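Local coordinates for protein aspergillopepsin-2 heavy chain (Aspergillus niger var. macrosporus, PDB 1Y43) that probably cleaves proteins at acidic pH as the heavy chain of a two-chain endopeptidase of the glutamic peptidase G1 family, at residues 17-25 / 98-106; 42-52 / 88-98. All coordinates share one frame; numbering follows the deposited sequence.

Overall arrangement
Both contacts lie toward one end of the beta-rich heavy chain; their centres are about 13 and 14 Å from the centre of the chain and about 12 Å apart. Contact 2 (42-52 with 88-98) is nested within the loop that contact 1 (17-25 with 98-106) closes by a disulfide, and Gly98 belongs to both. Strands 22-32 and 35-45 are antiparallel neighbours, so the contacts also meet through their backbones: Ile22 O lies 2.8 Å from Tyr45 N, a probable hydrogen bond. Between the layers, Leu23 CD1 packs 3.7 Å from Phe92 CE2. Contact 1 reaches the interface with the other protein chain, presumably the light chain; contact 2 touches no other chain of the assembly.

Contact 1 of 2, residues 17-25 / 98-106; sequences TCETAILQT and GDLCETNAE
Cys18 and Cys101 are joined by a disulfide, SG to SG 2.0 Å, with a torsion of 75° about the S-S bond. A chi1 of 173° carries Cys18 SG away from its own N toward Cys101, whose SG lies beside its backbone N. Polar bonds flank this link. The Asn104 amide grips Thr17 twice: its OD1 accepts from Thr17 N at 2.8 Å, the donor tilted 22° from the carbonyl plane, and its ND2 gives a nearly straight bond to Thr17 OG1 at 2.7 Å, close to the amide plane. OD1 also accepts from Asp16 N, and weakly from Cys18 N; with ND2 bound as well, the amide's rotation is probably fixed. At the other flank, Thr20 OG1 donates to Asp99 O at 2.8 Å, almost in line with the C=O bond. Apolar contact comes from Leu100: its CD2 methyl reaches Ala21 CB at 4.0 Å and Leu23 CB at 4.2 Å, and Trp44 packs on the same leucine. Asn104 to Glu106 pair antiparallel with a strand of the other protein chain. A disulfide thus ties two loops at the ends of strands 22-32 and 104-114 in the beta-sandwich fold of the G1 peptidases.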
loop_
_atom_site.group_PDB
_atom_site.type_symbol
_atom_site.label_atom_id
_atom_site.label_comp_id
_atom_site.label_asym_id
_atom_site.label_seq_id
_atom_site.Cartn_x
_atom_site.Cartn_y
_atom_site.Cartn_z
ATOM N N THR B 17 0.653 -12.841 7.446
ATOM C CA THR B 17 0.795 -14.201 7.978
ATOM C C THR B 17 1.886 -14.963 7.221
ATOM O O THR B 17 2.214 -16.104 7.550
ATOM C CB THR B 17 -0.527 -15.003 7.927
ATOM O OG1 THR B 17 -0.994 -15.085 6.577
ATOM C CG2 THR B 17 -1.590 -14.334 8.781
ATOM N N CYS B 18 2.394 -14.351 6.155
ATOM C CA CYS B 18 3.465 -14.937 5.358
ATOM C C CYS B 18 4.645 -14.009 5.606
ATOM O O CYS B 18 4.611 -12.851 5.201
ATOM C CB CYS B 18 3.097 -14.925 3.883
ATOM S SG CYS B 18 4.499 -15.459 2.866
ATOM N N GLU B 19 5.685 -14.517 6.256
ATOM C CA GLU B 19 6.838 -13.695 6.629
ATOM C C GLU B 19 8.049 -13.638 5.709
ATOM O O GLU B 19 8.948 -12.831 5.931
ATOM C CB GLU B 19 7.367 -14.133 7.997
ATOM C CG GLU B 19 6.313 -14.582 8.992
ATOM C CD GLU B 19 5.461 -13.442 9.501
ATOM O OE1 GLU B 19 5.999 -12.327 9.705
ATOM O OE2 GLU B 19 4.248 -13.674 9.713
ATOM N N THR B 20 8.098 -14.477 4.692
ATOM C CA THR B 20 9.276 -14.511 3.842
ATOM C C THR B 20 9.410 -13.457 2.734
ATOM O O THR B 20 10.511 -13.247 2.212
ATOM C CB THR B 20 9.432 -15.927 3.273
ATOM O OG1 THR B 20 8.175 -16.334 2.717
ATOM C CG2 THR B 20 9.808 -16.913 4.406
ATOM N N ALA B 21 8.310 -12.781 2.393
ATOM C CA ALA B 21 8.347 -11.760 1.351
ATOM C C ALA B 21 7.087 -10.933 1.307
ATOM O O ALA B 21 6.077 -11.280 1.926
ATOM C CB ALA B 21 8.554 -12.401 -0.011
ATOM N N ILE B 22 7.189 -9.811 0.603
ATOM C CA ILE B 22 6.076 -8.915 0.361
ATOM C C ILE B 22 6.318 -8.298 -1.003
ATOM O O ILE B 22 7.394 -7.751 -1.257
ATOM C CB ILE B 22 5.973 -7.714 1.326
ATOM C CG1 ILE B 22 6.121 -8.135 2.782
ATOM C CG2 ILE B 22 4.617 -7.026 1.116
ATOM C CD1 ILE B 22 5.947 -6.993 3.765
ATOM N N LEU B 23 5.351 -8.452 -1.899
ATOM C CA LEU B 23 5.420 -7.841 -3.222
ATOM C C LEU B 23 4.462 -6.648 -3.064
ATOM O O LEU B 23 3.248 -6.836 -2.874
ATOM C CB LEU B 23 4.925 -8.805 -4.309
ATOM C CG LEU B 23 4.590 -8.196 -5.678
ATOM C CD1 LEU B 23 5.760 -7.387 -6.248
ATOM C CD2 LEU B 23 4.188 -9.299 -6.634
ATOM N N GLN B 24 4.990 -5.428 -3.166
ATOM C CA GLN B 24 4.157 -4.250 -2.942
ATOM C C GLN B 24 4.585 -3.059 -3.779
ATOM O O GLN B 24 5.718 -2.984 -4.258
ATOM C CB GLN B 24 4.245 -3.854 -1.467
ATOM C CG GLN B 24 5.689 -3.741 -0.995
ATOM C CD GLN B 24 5.842 -3.491 0.499
ATOM O OE1 GLN B 24 4.909 -3.092 1.201
ATOM N NE2 GLN B 24 7.056 -3.693 0.946
ATOM N N THR B 25 3.643 -2.156 -4.006
ATOM C CA THR B 25 3.915 -0.958 -4.782
ATOM C C THR B 25 2.964 0.118 -4.292
ATOM O O THR B 25 1.817 -0.170 -3.914
ATOM C CB THR B 25 3.781 -1.196 -6.302
ATOM O OG1 THR B 25 4.427 -0.125 -7.006
ATOM C CG2 THR B 25 2.306 -1.253 -6.738
ATOM N N GLY B 98 13.124 -13.403 -1.746
ATOM C CA GLY B 98 12.149 -14.106 -0.932
ATOM C C GLY B 98 10.981 -14.679 -1.710
ATOM O O GLY B 98 10.514 -14.089 -2.689
ATOM N N ASP B 99 10.510 -15.839 -1.273
ATOM C CA ASP B 99 9.390 -16.508 -1.923
ATOM C C ASP B 99 8.073 -16.117 -1.303
ATOM O O ASP B 99 7.938 -16.087 -0.088
ATOM C CB ASP B 99 9.516 -18.033 -1.819
ATOM C CG ASP B 99 10.619 -18.591 -2.684
ATOM O OD1 ASP B 99 11.077 -17.895 -3.617
ATOM O OD2 ASP B 99 11.046 -19.733 -2.419
ATOM N N LEU B 100 7.091 -15.840 -2.155
ATOM C CA LEU B 100 5.761 -15.492 -1.694
ATOM C C LEU B 100 5.038 -16.758 -1.239
ATOM O O LEU B 100 5.379 -17.856 -1.671
ATOM C CB LEU B 100 4.953 -14.908 -2.846
ATOM C CG LEU B 100 5.425 -13.584 -3.421
ATOM C CD1 LEU B 100 4.579 -13.250 -4.650
ATOM C CD2 LEU B 100 5.302 -12.511 -2.348
ATOM N N CYS B 101 4.080 -16.610 -0.330
ATOM C CA CYS B 101 3.242 -17.735 0.099
ATOM C C CYS B 101 1.914 -17.594 -0.650
ATOM O O CYS B 101 1.181 -18.563 -0.812
ATOM C CB CYS B 101 2.893 -17.665 1.584
ATOM S SG CYS B 101 4.256 -17.473 2.743
ATOM N N GLU B 102 1.595 -16.355 -1.035
ATOM C CA GLU B 102 0.352 -16.003 -1.720
ATOM C C GLU B 102 -0.865 -16.200 -0.812
ATOM O O GLU B 102 -1.959 -16.545 -1.267
ATOM C CB GLU B 102 0.224 -16.746 -3.058
ATOM C CG GLU B 102 1.334 -16.375 -4.025
ATOM C CD GLU B 102 1.215 -17.025 -5.392
ATOM O OE1 GLU B 102 0.396 -17.949 -5.577
ATOM O OE2 GLU B 102 1.957 -16.585 -6.288
ATOM N N THR B 103 -0.669 -15.921 0.479
ATOM C CA THR B 103 -1.726 -16.073 1.470
ATOM C C THR B 103 -2.353 -14.769 1.945
ATOM O O THR B 103 -3.365 -14.797 2.633
ATOM C CB THR B 103 -1.257 -16.909 2.690
ATOM O OG1 THR B 103 -0.100 -16.302 3.265
ATOM C CG2 THR B 103 -0.918 -18.342 2.257
ATOM N N ASN B 104 -1.740 -13.629 1.629
ATOM C CA ASN B 104 -2.332 -12.341 2.028
ATOM C C ASN B 104 -2.419 -11.392 0.824
ATOM O O ASN B 104 -1.527 -11.386 -0.028
ATOM C CB ASN B 104 -1.478 -11.605 3.058
ATOM C CG ASN B 104 -1.036 -12.461 4.214
ATOM O OD1 ASN B 104 0.043 -12.254 4.755
ATOM N ND2 ASN B 104 -1.893 -13.392 4.637
ATOM N N ALA B 105 -3.515 -10.646 0.737
ATOM C CA ALA B 105 -3.724 -9.633 -0.305
ATOM C C ALA B 105 -4.166 -8.445 0.540
ATOM O O ALA B 105 -5.058 -8.586 1.374
ATOM C CB ALA B 105 -4.844 -10.045 -1.273
ATOM N N GLU B 106 -3.563 -7.279 0.349
ATOM C CA GLU B 106 -3.913 -6.133 1.197
ATOM C C GLU B 106 -3.865 -4.764 0.540
ATOM O O GLU B 106 -3.212 -4.584 -0.485
ATOM C CB GLU B 106 -3.020 -6.140 2.455
ATOM C CG GLU B 106 -1.519 -5.974 2.191
ATOM C CD GLU B 106 -0.733 -7.286 2.114
ATOM O OE1 GLU B 106 -1.253 -8.354 2.483
ATOM O OE2 GLU B 106 0.424 -7.238 1.651
HETATM O O HOH W 1 -1.726 -17.526 5.962
#

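Contact 2 of 2, residues 42-52 / 88-98; sequences YEWYPDYAYDF and VTHTFSGNVEG
Tyr42 and His90 stack within an aromatic cluster that also takes in Trp44 and Phe92, between two sheets of the beta-sandwich; the axes of strands 42-45 and 88-92 approach to 9.1 Å, running nearly parallel. With chi1 61°, the Tyr42 ring sits between its backbone N and carbonyl carbon, whereas that of His90 extends anti to N (chi1 179°). The rings form an offset stack, centroids 4.0 Å apart. His90 CD2 lies over one face of the Phe92 ring; Trp44 presents an edge to the opposite face, CE3 3.6 Å from Phe92 CG, a T-shaped pair. The indole in turn takes Val96 CG1 over the centre of its six-membered ring. Further along, the Phe52 ring is sandwiched, with Val88 CG2 on one face, 3.5 Å from Phe52 CD1, and Tyr42 CD2 on the other. Beyond the cluster, Pro46, preceded by a cis peptide bond, rests its CG on Glu97 CB, and a water bridges Trp44 O to Glu97 N. Asp47 OD1, which accepts from Tyr48 N and Tyr50 OH on one face, lies 3.7 Å from Glu97 OE2; these donors may offset the like-charge approach. Finally, Trp44 NE1 donates to Gly98 O at 2.9 Å, the acceptor tilted 25° from the indole plane.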
loop_
_atom_site.group_PDB
_atom_site.type_symbol
_atom_site.label_atom_id
_atom_site.label_comp_id
_atom_site.label_asym_id
_atom_site.label_seq_id
_atom_site.Cartn_x
_atom_site.Cartn_y
_atom_site.Cartn_z
ATOM N N TYR B 42 8.400 0.735 -5.612
ATOM C CA TYR B 42 8.071 -0.692 -5.643
ATOM C C TYR B 42 9.041 -1.395 -4.706
ATOM O O TYR B 42 10.121 -0.871 -4.412
ATOM C CB TYR B 42 8.199 -1.301 -7.047
ATOM C CG TYR B 42 9.592 -1.232 -7.634
ATOM C CD1 TYR B 42 10.552 -2.205 -7.336
ATOM C CD2 TYR B 42 9.951 -0.175 -8.474
ATOM C CE1 TYR B 42 11.834 -2.123 -7.862
ATOM C CE2 TYR B 42 11.225 -0.078 -9.010
ATOM C CZ TYR B 42 12.161 -1.055 -8.699
ATOM O OH TYR B 42 13.426 -0.952 -9.229
ATOM N N GLU B 43 8.668 -2.582 -4.248
ATOM C CA GLU B 43 9.528 -3.338 -3.361
ATOM C C GLU B 43 9.140 -4.794 -3.290
ATOM O O GLU B 43 7.956 -5.133 -3.270
ATOM C CB GLU B 43 9.480 -2.758 -1.938
ATOM C CG GLU B 43 10.272 -3.590 -0.912
ATOM C CD GLU B 43 10.509 -2.872 0.414
ATOM O OE1 GLU B 43 9.780 -1.909 0.743
ATOM O OE2 GLU B 43 11.471 -3.268 1.108
ATOM N N TRP B 44 10.141 -5.654 -3.338
ATOM C CA TRP B 44 9.916 -7.071 -3.161
ATOM C C TRP B 44 10.740 -7.381 -1.903
ATOM O O TRP B 44 11.932 -7.708 -1.981
ATOM C CB TRP B 44 10.389 -7.911 -4.357
ATOM C CG TRP B 44 9.972 -9.374 -4.253
ATOM C CD1 TRP B 44 10.209 -10.240 -3.200
ATOM C CD2 TRP B 44 9.220 -10.122 -5.207
ATOM N NE1 TRP B 44 9.647 -11.456 -3.451
ATOM C CE2 TRP B 44 9.028 -11.415 -4.678
ATOM C CE3 TRP B 44 8.676 -9.820 -6.467
ATOM C CZ2 TRP B 44 8.317 -12.415 -5.361
ATOM C CZ3 TRP B 44 7.969 -10.809 -7.143
ATOM C CH2 TRP B 44 7.795 -12.086 -6.588
ATOM N N TYR B 45 10.129 -7.156 -0.746
ATOM C CA TYR B 45 10.770 -7.405 0.540
ATOM C C TYR B 45 11.245 -8.860 0.555
ATOM O O TYR B 45 10.510 -9.740 0.120
ATOM C CB TYR B 45 9.743 -7.137 1.644
ATOM C CG TYR B 45 10.212 -7.453 3.038
ATOM C CD1 TYR B 45 10.092 -8.746 3.558
ATOM C CD2 TYR B 45 10.771 -6.465 3.844
ATOM C CE1 TYR B 45 10.520 -9.049 4.857
ATOM C CE2 TYR B 45 11.200 -6.752 5.149
ATOM C CZ TYR B 45 11.075 -8.047 5.645
ATOM O OH TYR B 45 11.520 -8.348 6.922
ATOM N N PRO B 46 12.405 -9.157 1.176
ATOM C CA PRO B 46 13.361 -8.305 1.892
ATOM C C PRO B 46 14.331 -7.404 1.143
ATOM O O PRO B 46 15.227 -6.836 1.770
ATOM C CB PRO B 46 14.088 -9.300 2.789
ATOM C CG PRO B 46 14.217 -10.461 1.908
ATOM C CD PRO B 46 12.834 -10.565 1.255
ATOM N N ASP B 47 14.200 -7.280 -0.171
ATOM C CA ASP B 47 15.063 -6.362 -0.908
ATOM C C ASP B 47 14.561 -4.946 -0.558
ATOM O O ASP B 47 13.478 -4.780 0.014
ATOM C CB ASP B 47 14.923 -6.607 -2.416
ATOM C CG ASP B 47 16.044 -5.974 -3.244
ATOM O OD1 ASP B 47 16.923 -5.262 -2.709
ATOM O OD2 ASP B 47 16.044 -6.201 -4.472
ATOM N N TYR B 48 15.364 -3.934 -0.884
ATOM C CA TYR B 48 15.032 -2.534 -0.631
ATOM C C TYR B 48 13.905 -2.036 -1.520
ATOM O O TYR B 48 13.631 -2.617 -2.568
ATOM C CB TYR B 48 16.242 -1.645 -0.956
ATOM C CG TYR B 48 17.495 -1.966 -0.173
ATOM C CD1 TYR B 48 17.656 -1.495 1.125
ATOM C CD2 TYR B 48 18.522 -2.732 -0.734
ATOM C CE1 TYR B 48 18.807 -1.776 1.854
ATOM C CE2 TYR B 48 19.682 -3.023 -0.010
ATOM C CZ TYR B 48 19.816 -2.539 1.285
ATOM O OH TYR B 48 20.949 -2.826 2.023
ATOM N N ALA B 49 13.280 -0.943 -1.096
ATOM C CA ALA B 49 12.247 -0.290 -1.894
ATOM C C ALA B 49 13.033 0.605 -2.864
ATOM O O ALA B 49 14.095 1.130 -2.504
ATOM C CB ALA B 49 11.340 0.563 -1.023
ATOM N N TYR B 50 12.562 0.718 -4.100
ATOM C CA TYR B 50 13.213 1.557 -5.105
ATOM C C TYR B 50 12.155 2.492 -5.675
ATOM O O TYR B 50 10.978 2.138 -5.752
ATOM C CB TYR B 50 13.850 0.711 -6.222
ATOM C CG TYR B 50 14.957 -0.213 -5.748
ATOM C CD1 TYR B 50 16.245 0.275 -5.524
ATOM C CD2 TYR B 50 14.716 -1.571 -5.517
ATOM C CE1 TYR B 50 17.266 -0.565 -5.081
ATOM C CE2 TYR B 50 15.735 -2.419 -5.078
ATOM C CZ TYR B 50 17.005 -1.908 -4.857
ATOM O OH TYR B 50 18.018 -2.724 -4.402
ATOM N N ASP B 51 12.559 3.705 -6.020
ATOM C CA ASP B 51 11.620 4.671 -6.572
ATOM C C ASP B 51 11.461 4.554 -8.072
ATOM O O ASP B 51 12.396 4.163 -8.780
ATOM C CB ASP B 51 12.071 6.109 -6.303
ATOM C CG ASP B 51 12.264 6.404 -4.843
ATOM O OD1 ASP B 51 11.511 5.874 -4.000
ATOM O OD2 ASP B 51 13.188 7.176 -4.545
ATOM N N PHE B 52 10.257 4.883 -8.535
ATOM C CA PHE B 52 9.938 4.947 -9.957
ATOM C C PHE B 52 10.221 6.418 -10.266
ATOM O O PHE B 52 9.412 7.290 -9.941
ATOM C CB PHE B 52 8.453 4.700 -10.190
ATOM C CG PHE B 52 8.072 3.265 -10.256
ATOM C CD1 PHE B 52 8.550 2.449 -11.280
ATOM C CD2 PHE B 52 7.157 2.743 -9.358
ATOM C CE1 PHE B 52 8.105 1.123 -11.418
ATOM C CE2 PHE B 52 6.708 1.425 -9.485
ATOM C CZ PHE B 52 7.181 0.615 -10.520
ATOM N N VAL B 88 3.949 3.085 -15.254
ATOM C CA VAL B 88 5.274 2.488 -15.111
ATOM C C VAL B 88 5.128 1.105 -14.484
ATOM O O VAL B 88 4.291 0.893 -13.601
ATOM C CB VAL B 88 6.241 3.367 -14.231
ATOM C CG1 VAL B 88 6.566 4.687 -14.943
ATOM C CG2 VAL B 88 5.626 3.674 -12.868
ATOM N N THR B 89 5.933 0.163 -14.963
ATOM C CA THR B 89 5.895 -1.201 -14.447
ATOM C C THR B 89 7.296 -1.708 -14.225
ATOM O O THR B 89 8.160 -1.494 -15.071
ATOM C CB THR B 89 5.210 -2.204 -15.451
ATOM O OG1 THR B 89 3.833 -1.839 -15.646
ATOM C CG2 THR B 89 5.273 -3.664 -14.918
ATOM N N HIS B 90 7.524 -2.350 -13.084
ATOM C CA HIS B 90 8.811 -2.971 -12.807
ATOM C C HIS B 90 8.554 -4.472 -12.819
ATOM O O HIS B 90 7.667 -4.953 -12.111
ATOM C CB HIS B 90 9.383 -2.589 -11.442
ATOM C CG HIS B 90 10.694 -3.248 -11.164
ATOM N ND1 HIS B 90 11.889 -2.753 -11.635
ATOM C CD2 HIS B 90 10.999 -4.422 -10.540
ATOM C CE1 HIS B 90 12.865 -3.583 -11.327
ATOM N NE2 HIS B 90 12.345 -4.602 -10.664
ATOM N N THR B 91 9.289 -5.195 -13.659
ATOM C CA THR B 91 9.143 -6.633 -13.751
ATOM C C THR B 91 10.260 -7.331 -12.973
ATOM O O THR B 91 11.438 -6.967 -13.094
ATOM C CB THR B 91 9.175 -7.079 -15.231
ATOM O OG1 THR B 91 8.076 -6.481 -15.930
ATOM C CG2 THR B 91 9.081 -8.587 -15.363
ATOM N N PHE B 92 9.875 -8.274 -12.123
ATOM C CA PHE B 92 10.813 -9.055 -11.335
ATOM C C PHE B 92 10.814 -10.420 -12.020
ATOM O O PHE B 92 9.943 -11.241 -11.752
ATOM C CB PHE B 92 10.306 -9.221 -9.890
ATOM C CG PHE B 92 10.083 -7.924 -9.141
ATOM C CD1 PHE B 92 11.100 -7.373 -8.376
ATOM C CD2 PHE B 92 8.814 -7.343 -9.087
ATOM C CE1 PHE B 92 10.861 -6.274 -7.574
ATOM C CE2 PHE B 92 8.563 -6.239 -8.284
ATOM C CZ PHE B 92 9.585 -5.707 -7.520
ATOM N N SER B 93 11.774 -10.660 -12.910
ATOM C CA SER B 93 11.847 -11.921 -13.666
ATOM C C SER B 93 12.279 -13.114 -12.835
ATOM O O SER B 93 12.144 -14.266 -13.249
ATOM C CB SER B 93 12.805 -11.763 -14.839
ATOM O OG SER B 93 12.617 -10.500 -15.448
ATOM N N GLY B 94 12.792 -12.819 -11.653
ATOM C CA GLY B 94 13.264 -13.840 -10.747
ATOM C C GLY B 94 14.398 -13.139 -10.029
ATOM O O GLY B 94 14.444 -11.898 -10.025
ATOM N N ASN B 95 15.331 -13.904 -9.468
ATOM C CA ASN B 95 16.471 -13.337 -8.748
ATOM C C ASN B 95 16.010 -12.532 -7.528
ATOM O O ASN B 95 16.719 -11.642 -7.045
ATOM C CB ASN B 95 17.323 -12.448 -9.685
ATOM C CG ASN B 95 17.931 -13.229 -10.855
ATOM O OD1 ASN B 95 18.659 -14.201 -10.666
ATOM N ND2 ASN B 95 17.642 -12.792 -12.067
ATOM N N VAL B 96 14.833 -12.864 -7.006
ATOM C CA VAL B 96 14.316 -12.143 -5.857
ATOM C C VAL B 96 14.945 -12.679 -4.577
ATOM O O VAL B 96 15.600 -13.724 -4.588
ATOM C CB VAL B 96 12.767 -12.195 -5.781
ATOM C CG1 VAL B 96 12.177 -11.654 -7.067
ATOM C CG2 VAL B 96 12.276 -13.601 -5.505
ATOM N N GLU B 97 14.710 -11.985 -3.464
ATOM C CA GLU B 97 15.297 -12.401 -2.195
ATOM C C GLU B 97 14.344 -13.146 -1.267
ATOM O O GLU B 97 14.717 -13.476 -0.130
ATOM C CB GLU B 97 15.886 -11.190 -1.474
ATOM C CG GLU B 97 17.014 -10.509 -2.249
ATOM C CD GLU B 97 17.600 -9.317 -1.521
ATOM O OE1 GLU B 97 17.277 -9.113 -0.326
ATOM O OE2 GLU B 97 18.391 -8.577 -2.146
ATOM N N GLY B 98 13.124 -13.403 -1.746
ATOM C CA GLY B 98 12.149 -14.106 -0.932
ATOM C C GLY B 98 10.981 -14.679 -1.710
ATOM O O GLY B 98 10.514 -14.089 -2.689
HETATM O O HOH W 2 13.725 -9.379 -3.473
#